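Local coordinates for protein MlnE (Bacillus amyloliquefaciens subsp. plantarum, PDB 5D2E) that contains, in this fragment of a large polyketide synthase, a B-type ketoreductase that binds NADP and probably reduces beta-keto groups of intermediates in macrolactin assembly, at residues Asn273-Ile278 / Lys345-Thr350; Glu181-Pro186 / Arg435-Arg440; Ala161-Lys166 / Phe368-Thr373; Gln157-Phe162 / Phe205-Ala210; Thr35-Met40 / Met488-Ser493. All blocks are in the same frame, centred on the assembly; numbering follows the deposited sequence.

From the N terminus, interaction 5 opens first: strand 35-46 meets the loop 488-493 near the end of the modelled chain, and the other four contacts nest inside the long chain loop that interaction 5 closes. Helix 141-164 then starts interactions 3 and 4 from overlapping segments. Interaction 4 closes soon, at strand 205-214, within the N-terminal half, whereas interaction 3 runs on to the loop 368-373 in the ketoreductase half. Interaction 2 starts at 181-186 and ends at 435-440, so it crosses both. Interaction 1 joins strand 275-279 to helix 337-351 inside the NADP-binding half and nests within interactions 2 and 3. Interactions 2 and 3 thus bridge the two halves, their centres about 35 Å apart.

Interaction 1. Residues Asn273-Ile278 / Lys345-Thr350; sequences NGVYLI and KYIKQT
V275 and L277 on strand 275-279 both meet I347 of helix 337-351, an apolar contact between a central strand and a flanking helix in the Rossmann-type fold of the ketoreductase domain. Both strand residues send their CB toward the helix, whereas Y276 between them points away. I347 serves the two neighbours with separate branches. With CG1 beside the backbone N (chi1 -71°), its CG2 falls trans to that N and meets V275 CG1 at 3.9 Å, and the two side chains run past one another in opposite senses. V275 has its own chi1 at -173°, which carries CG1 opposite its backbone N and over to the helix. The longer branch of I347 is extended through CG1, and its terminal CD1 comes to 4.2 Å from L277 CD1. All three residues are buried, with no polar bond between the segments; L343, I344 and F351 of the same helix and I302 of the adjacent strand fill in around V275 and L277. The cofactor lies nearby, the L277 side chain being about 9 Å from the bound NADP. One turn of the helix carries an added side-chain bond, T350 OG1 donating to Y346 O at 2.6 Å.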
# COMPACT_ATOMS: atom_id res chain seq x y z
N ASN A 273 24.27 17.52 14.37
CA ASN A 273 23.28 17.78 15.39
C ASN A 273 21.79 17.54 14.99
O ASN A 273 20.88 17.92 15.75
CB ASN A 273 23.45 19.17 15.98
CG ASN A 273 24.82 19.31 16.66
OD1 ASN A 273 25.54 18.31 16.85
ND2 ASN A 273 25.19 20.54 17.00
N GLY A 274 21.57 16.99 13.80
CA GLY A 274 20.20 16.63 13.40
C GLY A 274 19.63 15.54 14.34
O GLY A 274 20.39 14.73 14.88
N VAL A 275 18.31 15.57 14.59
CA VAL A 275 17.62 14.61 15.41
C VAL A 275 16.73 13.76 14.51
O VAL A 275 15.90 14.33 13.77
CB VAL A 275 16.75 15.32 16.43
CG1 VAL A 275 16.16 14.35 17.39
CG2 VAL A 275 17.55 16.40 17.18
N TYR A 276 16.97 12.43 14.52
CA TYR A 276 16.29 11.45 13.64
C TYR A 276 15.61 10.31 14.38
O TYR A 276 16.14 9.77 15.34
CB TYR A 276 17.26 10.94 12.58
CG TYR A 276 17.90 12.14 11.86
CD1 TYR A 276 17.25 12.81 10.84
CD2 TYR A 276 19.15 12.64 12.27
CE1 TYR A 276 17.83 13.89 10.23
CE2 TYR A 276 19.73 13.72 11.67
CZ TYR A 276 19.07 14.37 10.67
OH TYR A 276 19.64 15.48 10.07
N LEU A 277 14.39 9.99 13.98
CA LEU A 277 13.61 8.89 14.56
C LEU A 277 13.57 7.77 13.57
O LEU A 277 13.23 7.98 12.43
CB LEU A 277 12.20 9.34 14.83
CG LEU A 277 11.12 8.30 15.22
CD1 LEU A 277 11.55 7.59 16.50
CD2 LEU A 277 9.79 9.00 15.42
N ILE A 278 13.91 6.57 14.02
CA ILE A 278 13.76 5.40 13.22
C ILE A 278 12.84 4.47 13.94
O ILE A 278 13.19 3.91 15.01
CB ILE A 278 15.09 4.71 12.99
CG1 ILE A 278 16.09 5.73 12.46
CG2 ILE A 278 14.98 3.59 12.00
CD1 ILE A 278 17.46 5.16 12.12
N LYS A 345 6.54 14.25 21.38
CA LYS A 345 6.69 15.20 22.51
C LYS A 345 7.97 14.99 23.32
O LYS A 345 8.66 15.96 23.66
CB LYS A 345 5.48 15.12 23.41
CG LYS A 345 4.35 15.91 22.82
CD LYS A 345 3.01 15.62 23.47
CE LYS A 345 2.03 16.59 22.84
NZ LYS A 345 0.63 16.16 23.05
N TYR A 346 8.31 13.74 23.57
CA TYR A 346 9.50 13.42 24.33
C TYR A 346 10.74 13.75 23.56
O TYR A 346 11.74 14.22 24.16
CB TYR A 346 9.46 11.98 24.75
CG TYR A 346 10.75 11.46 25.34
CD1 TYR A 346 11.05 11.66 26.68
CD2 TYR A 346 11.69 10.79 24.55
CE1 TYR A 346 12.24 11.18 27.22
CE2 TYR A 346 12.89 10.31 25.08
CZ TYR A 346 13.14 10.52 26.43
OH TYR A 346 14.31 10.07 27.00
N ILE A 347 10.70 13.53 22.24
CA ILE A 347 11.84 13.84 21.42
C ILE A 347 12.01 15.38 21.41
O ILE A 347 13.15 15.89 21.50
CB ILE A 347 11.68 13.33 19.99
CG1 ILE A 347 11.78 11.83 19.95
CG2 ILE A 347 12.72 13.93 19.09
CD1 ILE A 347 11.47 11.25 18.59
N LYS A 348 10.90 16.10 21.31
CA LYS A 348 10.98 17.59 21.28
C LYS A 348 11.55 18.15 22.58
O LYS A 348 12.48 18.96 22.55
CB LYS A 348 9.61 18.25 21.01
CG LYS A 348 9.78 19.66 20.41
CD LYS A 348 8.52 20.54 20.33
CE LYS A 348 7.26 19.79 19.90
NZ LYS A 348 6.39 19.38 21.04
N GLN A 349 10.98 17.72 23.69
CA GLN A 349 11.45 18.08 25.03
C GLN A 349 12.88 17.64 25.28
O GLN A 349 13.64 18.37 25.87
CB GLN A 349 10.53 17.47 26.09
CG GLN A 349 11.12 17.35 27.49
CD GLN A 349 10.14 17.75 28.58
OE1 GLN A 349 9.77 16.94 29.43
NE2 GLN A 349 9.71 19.02 28.56
N THR A 350 13.28 16.48 24.81
CA THR A 350 14.64 15.98 25.02
C THR A 350 15.70 16.61 24.10
O THR A 350 16.83 16.88 24.54
CB THR A 350 14.64 14.46 24.93
OG1 THR A 350 13.70 13.97 25.92
CG2 THR A 350 16.00 13.88 25.13

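Interaction 2. Residues Glu181-Pro186 / Arg435-Arg440; sequences EGEVQP and RSMKGR
G182 and M437 are the closest backbone positions, 7.5 Å apart between their CA atoms, where the loop after strand 171-180 faces the end of helix 419-437. The helix finishes in a Schellman motif: G439 takes a positive phi of 69°, and R440 N bonds back to R435 O while G439 N bonds to S436 O. On the facing side, G182 also has positive phi, and the irregular chain runs on to Q185, the N-cap of helix 186-201. M437 carries the contact from the helix. Its CG is trans to the backbone N (chi1 172°), and the chain stays extended as far as SD before bending at chi3, which turns the methyl toward V184. The sulfur comes to 3.3 Å from G182 O, and M437 CE packs on V184 CG2 at 3.8 Å, the two side chains crossing at a slant. V184 also touches Q433 and Y434, so it rests on the last turns of the helix. This surface contact joins the N-terminal half to the ketoreductase half, away from the cofactor. No hydrogen bond links the segments, and the same sulfur, M437 SD, also lies 4.1 Å from E183 CA.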
# COMPACT_ATOMS: atom_id res chain seq x y z
N GLU A 181 -10.95 15.61 -7.44
CA GLU A 181 -9.86 16.53 -7.70
C GLU A 181 -9.51 17.25 -6.42
O GLU A 181 -10.37 17.67 -5.73
CB GLU A 181 -10.26 17.50 -8.81
CG GLU A 181 -9.19 18.50 -9.16
CD GLU A 181 -9.62 19.35 -10.36
OE1 GLU A 181 -10.77 19.22 -10.83
OE2 GLU A 181 -8.75 20.10 -10.86
N GLY A 182 -8.22 17.29 -6.06
CA GLY A 182 -7.76 17.97 -4.86
C GLY A 182 -7.78 17.09 -3.61
O GLY A 182 -7.31 17.49 -2.58
N GLU A 183 -8.28 15.85 -3.74
CA GLU A 183 -8.38 14.93 -2.62
C GLU A 183 -7.59 13.67 -2.86
O GLU A 183 -7.27 13.32 -3.99
CB GLU A 183 -9.85 14.57 -2.40
CG GLU A 183 -10.73 15.77 -2.26
CD GLU A 183 -10.64 16.55 -0.95
OE1 GLU A 183 -10.20 16.02 0.14
OE2 GLU A 183 -11.07 17.76 -1.00
N VAL A 184 -7.38 12.93 -1.77
CA VAL A 184 -6.62 11.69 -1.81
C VAL A 184 -7.35 10.59 -1.04
O VAL A 184 -8.03 10.85 -0.07
CB VAL A 184 -5.21 11.89 -1.20
CG1 VAL A 184 -4.46 12.91 -2.04
CG2 VAL A 184 -5.29 12.32 0.26
N GLN A 185 -7.15 9.35 -1.47
CA GLN A 185 -7.75 8.17 -0.84
C GLN A 185 -6.68 7.05 -0.64
O GLN A 185 -6.66 6.05 -1.38
CB GLN A 185 -8.88 7.66 -1.69
CG GLN A 185 -10.11 8.56 -1.73
CD GLN A 185 -10.98 8.51 -0.48
OE1 GLN A 185 -10.50 8.28 0.62
NE2 GLN A 185 -12.26 8.81 -0.66
N PRO A 186 -5.79 7.25 0.33
CA PRO A 186 -4.68 6.29 0.55
C PRO A 186 -5.14 4.92 0.91
O PRO A 186 -4.56 3.97 0.43
CB PRO A 186 -3.86 6.90 1.68
CG PRO A 186 -4.41 8.24 1.94
CD PRO A 186 -5.70 8.43 1.20
N ARG A 435 0.53 13.81 2.33
CA ARG A 435 1.52 14.74 2.88
C ARG A 435 1.75 15.92 1.93
O ARG A 435 1.93 17.05 2.37
CB ARG A 435 2.85 14.01 3.17
CG ARG A 435 2.67 12.96 4.26
CD ARG A 435 4.00 12.58 4.86
NE ARG A 435 4.32 13.46 5.99
CZ ARG A 435 5.36 14.26 6.06
NH1 ARG A 435 6.22 14.38 5.05
NH2 ARG A 435 5.54 14.92 7.15
N SER A 436 1.76 15.63 0.64
CA SER A 436 1.87 16.60 -0.41
C SER A 436 0.68 17.55 -0.36
O SER A 436 0.82 18.78 -0.47
CB SER A 436 1.87 15.82 -1.74
OG SER A 436 2.17 16.71 -2.72
N MET A 437 -0.52 16.98 -0.35
CA MET A 437 -1.75 17.77 -0.33
C MET A 437 -1.74 18.74 0.83
O MET A 437 -2.17 19.89 0.70
CB MET A 437 -2.98 16.86 -0.22
CG MET A 437 -4.33 17.56 0.00
SD MET A 437 -5.72 16.39 0.13
CE MET A 437 -5.56 15.82 1.80
N LYS A 438 -1.22 18.31 1.96
CA LYS A 438 -1.23 19.12 3.15
C LYS A 438 -0.04 20.09 3.20
O LYS A 438 0.09 20.80 4.15
CB LYS A 438 -1.28 18.25 4.42
CG LYS A 438 -2.54 17.51 4.69
CD LYS A 438 -3.78 18.41 4.62
CE LYS A 438 -4.94 17.57 5.05
NZ LYS A 438 -6.25 18.17 4.74
N GLY A 439 0.86 20.03 2.24
CA GLY A 439 2.01 20.90 2.19
C GLY A 439 3.02 20.65 3.28
O GLY A 439 3.65 21.56 3.80
N ARG A 440 3.23 19.39 3.63
CA ARG A 440 4.26 19.07 4.63
C ARG A 440 5.63 19.42 4.14
O ARG A 440 6.01 19.08 2.99
CB ARG A 440 4.23 17.57 4.98
CG ARG A 440 2.99 17.11 5.66
CD ARG A 440 2.92 17.46 7.13
NE ARG A 440 1.80 16.73 7.71
CZ ARG A 440 0.59 17.21 7.88
NH1 ARG A 440 0.29 18.47 7.60
NH2 ARG A 440 -0.36 16.39 8.34

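Interaction 3. Residues Ala161-Lys166 / Phe368-Thr373; sequences AFMANK and FIIKKT
M163, near the end of helix 141-164, reaches across to I369 and I370 in the loop before helix 374-381, and it is the only residue of 161-166 that touches 368-373. The CB points toward the loop and already lies 4.1 Å from I370 CG2. From there CG stands trans to the carbonyl carbon, alongside the backbone N (chi1 -70°), and packs against the ring of F205. The sulfur follows, with SD 3.8 Å from I370 CG2, and a bend at chi3 of -68° then turns the methyl to the two isoleucines. The CE ends between two branches: it meets I369 CG2 at 3.8 Å and I370 CG2 at 3.4 Å, the latter tighter than ordinary van der Waals contact. M163 crosses each isoleucine at about a right angle. Next to the contact, polar bonds from outside the two segments hold the loop's backbone: Q160 gives its NE2 to the carbonyl oxygens of I369 and K372, while E201 takes the amide of I369. Between M163 and the isoleucines there is no hydrogen bond, and the N-terminal and ketoreductase halves meet here by van der Waals packing of methyls and sulfur that is only partly buried, I369 being enclosed and I370 near solvent.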
# COMPACT_ATOMS: atom_id res chain seq x y z
N ALA A 161 -15.68 -15.83 2.47
CA ALA A 161 -16.99 -16.46 2.40
C ALA A 161 -17.21 -17.07 1.04
O ALA A 161 -17.74 -18.20 0.96
CB ALA A 161 -18.10 -15.45 2.70
N PHE A 162 -16.87 -16.33 -0.04
CA PHE A 162 -17.10 -16.88 -1.37
C PHE A 162 -16.32 -18.17 -1.57
O PHE A 162 -16.84 -19.11 -2.21
CB PHE A 162 -16.70 -15.95 -2.49
CG PHE A 162 -17.68 -14.84 -2.76
CD1 PHE A 162 -18.77 -14.61 -1.93
CD2 PHE A 162 -17.44 -13.97 -3.83
CE1 PHE A 162 -19.67 -13.60 -2.22
CE2 PHE A 162 -18.32 -12.94 -4.09
CZ PHE A 162 -19.43 -12.78 -3.27
N MET A 163 -15.08 -18.22 -1.07
CA MET A 163 -14.29 -19.43 -1.30
C MET A 163 -14.80 -20.55 -0.42
O MET A 163 -14.89 -21.70 -0.89
CB MET A 163 -12.80 -19.16 -1.15
CG MET A 163 -12.32 -18.30 -2.32
SD MET A 163 -10.52 -18.01 -2.32
CE MET A 163 -10.48 -17.00 -0.87
N ALA A 164 -15.14 -20.22 0.83
CA ALA A 164 -15.55 -21.25 1.73
C ALA A 164 -16.84 -21.90 1.29
O ALA A 164 -17.04 -23.09 1.51
CB ALA A 164 -15.72 -20.73 3.15
N ASN A 165 -17.76 -21.12 0.72
CA ASN A 165 -19.07 -21.64 0.29
C ASN A 165 -19.09 -21.99 -1.19
O ASN A 165 -20.14 -22.29 -1.74
CB ASN A 165 -20.14 -20.58 0.60
CG ASN A 165 -20.26 -20.34 2.09
OD1 ASN A 165 -20.49 -21.26 2.82
ND2 ASN A 165 -19.96 -19.17 2.55
N LYS A 166 -17.96 -21.87 -1.88
CA LYS A 166 -17.82 -22.19 -3.29
C LYS A 166 -18.90 -21.57 -4.19
O LYS A 166 -19.47 -22.23 -5.07
CB LYS A 166 -17.78 -23.72 -3.45
CG LYS A 166 -16.57 -24.34 -2.74
CD LYS A 166 -16.17 -25.62 -3.45
CE LYS A 166 -15.48 -26.56 -2.48
NZ LYS A 166 -14.67 -27.54 -3.26
N PHE A 368 -2.56 -17.33 3.33
CA PHE A 368 -3.51 -17.13 2.27
C PHE A 368 -4.78 -16.56 2.89
O PHE A 368 -5.11 -16.81 4.06
CB PHE A 368 -3.84 -18.48 1.54
CG PHE A 368 -2.88 -18.86 0.43
CD1 PHE A 368 -1.51 -18.71 0.59
CD2 PHE A 368 -3.36 -19.42 -0.76
CE1 PHE A 368 -0.63 -19.09 -0.40
CE2 PHE A 368 -2.49 -19.83 -1.77
CZ PHE A 368 -1.11 -19.65 -1.58
N ILE A 369 -5.52 -15.82 2.08
CA ILE A 369 -6.80 -15.25 2.49
C ILE A 369 -7.72 -16.29 3.12
O ILE A 369 -8.39 -15.99 4.09
CB ILE A 369 -7.48 -14.59 1.26
CG1 ILE A 369 -6.94 -13.21 1.04
CG2 ILE A 369 -9.00 -14.44 1.44
CD1 ILE A 369 -7.39 -12.27 2.16
N ILE A 370 -7.75 -17.50 2.56
CA ILE A 370 -8.62 -18.58 3.09
C ILE A 370 -8.29 -18.93 4.53
O ILE A 370 -9.16 -19.41 5.21
CB ILE A 370 -8.62 -19.90 2.23
CG1 ILE A 370 -7.20 -20.42 1.93
CG2 ILE A 370 -9.31 -19.67 0.92
CD1 ILE A 370 -7.10 -21.70 1.10
N LYS A 371 -7.05 -18.69 4.99
CA LYS A 371 -6.60 -19.00 6.34
C LYS A 371 -6.38 -17.78 7.22
O LYS A 371 -6.11 -17.92 8.41
CB LYS A 371 -5.30 -19.77 6.27
CG LYS A 371 -5.40 -21.01 5.38
CD LYS A 371 -5.43 -22.32 6.13
CE LYS A 371 -4.01 -22.76 6.48
NZ LYS A 371 -3.88 -24.23 6.67
N LYS A 372 -6.45 -16.58 6.66
CA LYS A 372 -6.31 -15.39 7.47
C LYS A 372 -7.47 -15.24 8.39
O LYS A 372 -8.55 -15.64 8.12
CB LYS A 372 -6.29 -14.11 6.60
CG LYS A 372 -4.94 -13.72 6.06
CD LYS A 372 -4.10 -12.99 7.06
CE LYS A 372 -2.67 -12.82 6.55
NZ LYS A 372 -1.93 -12.12 7.60
N THR A 373 -7.21 -14.56 9.49
CA THR A 373 -8.26 -14.05 10.36
C THR A 373 -8.20 -12.57 10.39
O THR A 373 -7.17 -11.95 10.09
CB THR A 373 -8.07 -14.50 11.80
OG1 THR A 373 -6.89 -13.90 12.35
CG2 THR A 373 -8.00 -16.00 11.92

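Interaction 4. Residues Gln157-Phe162 / Phe205-Ala210; sequences QMFQAF and FTCKAA
F159 of helix 141-164 and F205 of strand 205-214 form the close part of this buried contact, their rings meeting through neighbouring rim atoms. F159 CD1 lies 3.7 Å from F205 CD2, and the side chains pass each other in opposite directions. The planes are inclined by 32° and the centroids stand 5.7 Å apart, an oblique arrangement that is neither a stack nor an edge-to-face pair. The F159 ring is set trans to the carbonyl carbon, and this brings the far end of the ring to the strand although its CB does not point there. At that end CZ touches C207 SG at 4.0 Å, a sulfur-aromatic contact 58° off the ring normal. One face of the F159 ring is covered by M158 CE, 3.6 Å above its centre. The contact thins at F162, whose CB is 4.3 Å from F205 CZ. On the outer sides lie partly exposed residues: Q157 on the helix, T206 and K208 on the strand. I173, L195 and V198 from adjoining elements also pack on F159. The axes of the two segments come no closer than 12.7 Å. The nearly antiparallel helix and strand, at 169°, with a parallel strand 171-180 beside the latter, are typical of the layered alpha/beta architecture of a Rossmann-like domain, here the N-terminal half of this ketoreductase.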
# COMPACT_ATOMS: atom_id res chain seq x y z
N GLN A 157 -13.90 -10.37 4.09
CA GLN A 157 -15.06 -11.19 4.43
C GLN A 157 -15.69 -11.81 3.16
O GLN A 157 -16.06 -13.01 3.13
CB GLN A 157 -16.11 -10.46 5.25
CG GLN A 157 -15.68 -9.88 6.60
CD GLN A 157 -15.18 -10.89 7.63
OE1 GLN A 157 -14.63 -10.54 8.71
NE2 GLN A 157 -15.42 -12.14 7.33
N MET A 158 -15.80 -11.01 2.11
CA MET A 158 -16.45 -11.44 0.90
C MET A 158 -15.67 -12.55 0.24
O MET A 158 -16.22 -13.58 -0.08
CB MET A 158 -16.62 -10.26 -0.05
CG MET A 158 -17.28 -10.67 -1.37
SD MET A 158 -17.06 -9.42 -2.68
CE MET A 158 -15.37 -9.84 -3.16
N PHE A 159 -14.35 -12.38 0.08
CA PHE A 159 -13.57 -13.41 -0.60
C PHE A 159 -13.47 -14.67 0.25
O PHE A 159 -13.60 -15.77 -0.26
CB PHE A 159 -12.18 -12.94 -0.91
CG PHE A 159 -12.10 -12.00 -2.04
CD1 PHE A 159 -12.49 -12.40 -3.30
CD2 PHE A 159 -11.55 -10.74 -1.87
CE1 PHE A 159 -12.40 -11.55 -4.38
CE2 PHE A 159 -11.46 -9.88 -2.95
CZ PHE A 159 -11.88 -10.27 -4.20
N GLN A 160 -13.32 -14.54 1.55
CA GLN A 160 -13.24 -15.71 2.35
C GLN A 160 -14.55 -16.51 2.30
O GLN A 160 -14.53 -17.73 2.18
CB GLN A 160 -12.84 -15.36 3.75
CG GLN A 160 -12.26 -16.53 4.48
CD GLN A 160 -11.77 -16.16 5.89
OE1 GLN A 160 -12.58 -15.91 6.77
NE2 GLN A 160 -10.44 -16.23 6.10
N ALA A 161 -15.68 -15.83 2.47
CA ALA A 161 -16.99 -16.46 2.40
C ALA A 161 -17.21 -17.07 1.04
O ALA A 161 -17.74 -18.20 0.96
CB ALA A 161 -18.10 -15.45 2.70
N PHE A 162 -16.87 -16.33 -0.04
CA PHE A 162 -17.10 -16.88 -1.37
C PHE A 162 -16.32 -18.17 -1.57
O PHE A 162 -16.84 -19.11 -2.21
CB PHE A 162 -16.70 -15.95 -2.49
CG PHE A 162 -17.68 -14.84 -2.76
CD1 PHE A 162 -18.77 -14.61 -1.93
CD2 PHE A 162 -17.44 -13.97 -3.83
CE1 PHE A 162 -19.67 -13.60 -2.22
CE2 PHE A 162 -18.32 -12.94 -4.09
CZ PHE A 162 -19.43 -12.78 -3.27
N PHE A 205 -10.40 -15.89 -9.79
CA PHE A 205 -10.94 -14.58 -9.45
C PHE A 205 -10.16 -13.49 -10.18
O PHE A 205 -9.04 -13.13 -9.79
CB PHE A 205 -10.87 -14.32 -7.95
CG PHE A 205 -11.82 -15.12 -7.10
CD1 PHE A 205 -12.81 -15.96 -7.65
CD2 PHE A 205 -11.71 -15.04 -5.73
CE1 PHE A 205 -13.68 -16.65 -6.79
CE2 PHE A 205 -12.56 -15.73 -4.90
CZ PHE A 205 -13.56 -16.53 -5.44
N THR A 206 -10.74 -12.94 -11.22
CA THR A 206 -10.10 -11.84 -11.90
C THR A 206 -10.56 -10.56 -11.22
O THR A 206 -11.79 -10.25 -11.15
CB THR A 206 -10.52 -11.80 -13.37
OG1 THR A 206 -10.22 -13.05 -13.95
CG2 THR A 206 -9.82 -10.66 -14.12
N CYS A 207 -9.61 -9.78 -10.74
CA CYS A 207 -9.89 -8.68 -9.85
C CYS A 207 -9.47 -7.37 -10.47
O CYS A 207 -8.33 -7.21 -10.91
CB CYS A 207 -9.19 -8.86 -8.53
SG CYS A 207 -9.68 -10.25 -7.54
N LYS A 208 -10.38 -6.41 -10.50
CA LYS A 208 -10.09 -5.09 -11.06
C LYS A 208 -10.45 -4.02 -10.08
O LYS A 208 -11.36 -4.21 -9.29
CB LYS A 208 -10.87 -4.90 -12.34
CG LYS A 208 -10.59 -6.05 -13.30
CD LYS A 208 -10.91 -5.80 -14.76
CE LYS A 208 -12.32 -6.19 -15.16
NZ LYS A 208 -12.50 -5.92 -16.62
N ALA A 209 -9.76 -2.87 -10.17
CA ALA A 209 -10.00 -1.74 -9.25
C ALA A 209 -10.15 -0.46 -10.05
O ALA A 209 -9.47 -0.29 -11.06
CB ALA A 209 -8.90 -1.59 -8.23
N ALA A 210 -11.11 0.38 -9.69
CA ALA A 210 -11.38 1.58 -10.49
C ALA A 210 -11.70 2.75 -9.52
O ALA A 210 -12.56 2.63 -8.65
CB ALA A 210 -12.47 1.36 -11.49

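Interaction 5. Residues Thr35-Met40 / Met488-Ser493; sequences THLYEM and MSRSAS
A small van der Waals and water-bridged contact joins L37 and E39 of strand 35-46 to R490 and A492 in the loop that leads into strand 494-499. Strand 35-46 lies between two antiparallel partners, 494-499 and 249-257, where the N- and C-terminal parts of the chain meet beside the Rossmann-type ketoreductase domain. Both strand residues point their CB toward the loop. L37 CD1 meets R490 CD at 4.2 Å, the aliphatic part of the arginine lying across the leucine, which also packs on A483 and S487 of helix 477-488. R490 is extended from CG to NE, which carries its guanidinium beyond the leucine to the carbonyl oxygen of K259, bonded by NH2. E39 is turned differently: a chi1 of 65° sets CG between the backbone N and the carbonyl carbon, and the extended chain brings OE1 to 3.8 Å from A492 CB. Carboxylate and guanidinium do not touch directly, E39 OE2 and R490 NH1 being 5.3 Å apart. Opposite charges at this separation probably still attract weakly. A water spans the gap at the guanidinium edge, in its plane, donating to E39 OE1 at 2.8 Å and accepting from R490 NH1 at 3.3 Å.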
# COMPACT_ATOMS: atom_id res chain seq x y z
N THR A 35 20.97 -3.41 -9.50
CA THR A 35 20.02 -2.62 -8.70
C THR A 35 19.46 -1.53 -9.57
O THR A 35 20.19 -0.72 -10.12
CB THR A 35 20.72 -2.01 -7.50
OG1 THR A 35 21.36 -3.06 -6.80
CG2 THR A 35 19.74 -1.37 -6.53
N HIS A 36 18.15 -1.52 -9.73
CA HIS A 36 17.50 -0.54 -10.60
C HIS A 36 16.33 0.16 -9.82
O HIS A 36 15.64 -0.48 -9.01
CB HIS A 36 16.97 -1.29 -11.84
CG HIS A 36 17.86 -2.39 -12.32
ND1 HIS A 36 18.91 -2.17 -13.20
CD2 HIS A 36 17.86 -3.73 -12.07
CE1 HIS A 36 19.53 -3.32 -13.43
NE2 HIS A 36 18.91 -4.29 -12.77
N LEU A 37 16.17 1.47 -10.04
CA LEU A 37 15.05 2.22 -9.48
C LEU A 37 13.96 2.41 -10.54
O LEU A 37 14.25 2.59 -11.73
CB LEU A 37 15.50 3.55 -8.99
CG LEU A 37 16.67 3.69 -8.04
CD1 LEU A 37 16.61 5.12 -7.52
CD2 LEU A 37 16.61 2.76 -6.88
N TYR A 38 12.71 2.29 -10.09
CA TYR A 38 11.54 2.36 -10.91
C TYR A 38 10.51 3.37 -10.30
O TYR A 38 10.45 3.59 -9.11
CB TYR A 38 10.87 0.97 -11.00
CG TYR A 38 11.76 -0.04 -11.64
CD1 TYR A 38 12.79 -0.63 -10.92
CD2 TYR A 38 11.61 -0.39 -12.94
CE1 TYR A 38 13.63 -1.53 -11.50
CE2 TYR A 38 12.45 -1.30 -13.55
CZ TYR A 38 13.45 -1.87 -12.82
OH TYR A 38 14.30 -2.77 -13.42
N GLU A 39 9.73 3.98 -11.18
CA GLU A 39 8.67 4.89 -10.80
C GLU A 39 7.44 4.58 -11.63
O GLU A 39 7.51 4.03 -12.75
CB GLU A 39 9.09 6.38 -10.95
CG GLU A 39 9.37 6.78 -12.37
CD GLU A 39 10.17 8.07 -12.53
OE1 GLU A 39 10.19 8.89 -11.60
OE2 GLU A 39 10.85 8.22 -13.59
N MET A 40 6.28 5.00 -11.09
CA MET A 40 5.04 4.83 -11.80
C MET A 40 4.96 5.79 -12.97
O MET A 40 5.25 6.98 -12.83
CB MET A 40 3.87 5.06 -10.87
CG MET A 40 3.75 3.97 -9.82
SD MET A 40 3.32 2.43 -10.62
CE MET A 40 3.18 1.43 -9.11
N MET A 488 16.83 9.40 -2.52
CA MET A 488 16.66 10.63 -1.78
C MET A 488 17.03 11.90 -2.57
O MET A 488 16.62 12.97 -2.20
CB MET A 488 17.46 10.57 -0.48
CG MET A 488 16.95 9.60 0.56
SD MET A 488 15.26 9.98 1.15
CE MET A 488 15.58 11.43 2.14
N SER A 489 17.79 11.75 -3.66
CA SER A 489 18.26 12.88 -4.44
C SER A 489 17.33 13.08 -5.65
O SER A 489 17.50 14.00 -6.44
CB SER A 489 19.72 12.61 -4.90
OG SER A 489 19.70 11.74 -6.06
N ARG A 490 16.32 12.24 -5.79
CA ARG A 490 15.44 12.36 -6.93
C ARG A 490 14.19 13.11 -6.54
O ARG A 490 14.08 13.55 -5.39
CB ARG A 490 15.13 11.01 -7.49
CG ARG A 490 16.35 10.43 -8.17
CD ARG A 490 16.07 9.06 -8.71
NE ARG A 490 17.01 8.88 -9.81
CZ ARG A 490 16.75 9.17 -11.09
NH1 ARG A 490 15.53 9.55 -11.51
NH2 ARG A 490 17.72 9.00 -11.95
N SER A 491 13.29 13.33 -7.48
CA SER A 491 12.06 14.08 -7.18
C SER A 491 10.82 13.19 -7.02
O SER A 491 9.82 13.68 -6.54
CB SER A 491 11.79 15.16 -8.23
OG SER A 491 11.54 14.53 -9.46
N ALA A 492 10.87 11.92 -7.36
CA ALA A 492 9.71 11.07 -7.20
C ALA A 492 9.39 10.88 -5.71
O ALA A 492 10.27 10.77 -4.85
CB ALA A 492 9.90 9.73 -7.88
N SER A 493 8.10 10.83 -5.41
CA SER A 493 7.71 10.56 -4.01
C SER A 493 7.44 9.08 -3.75
O SER A 493 7.21 8.69 -2.59
CB SER A 493 6.53 11.47 -3.62
OG SER A 493 5.45 11.15 -4.40
O HOH W 1 12.48 9.79 -10.33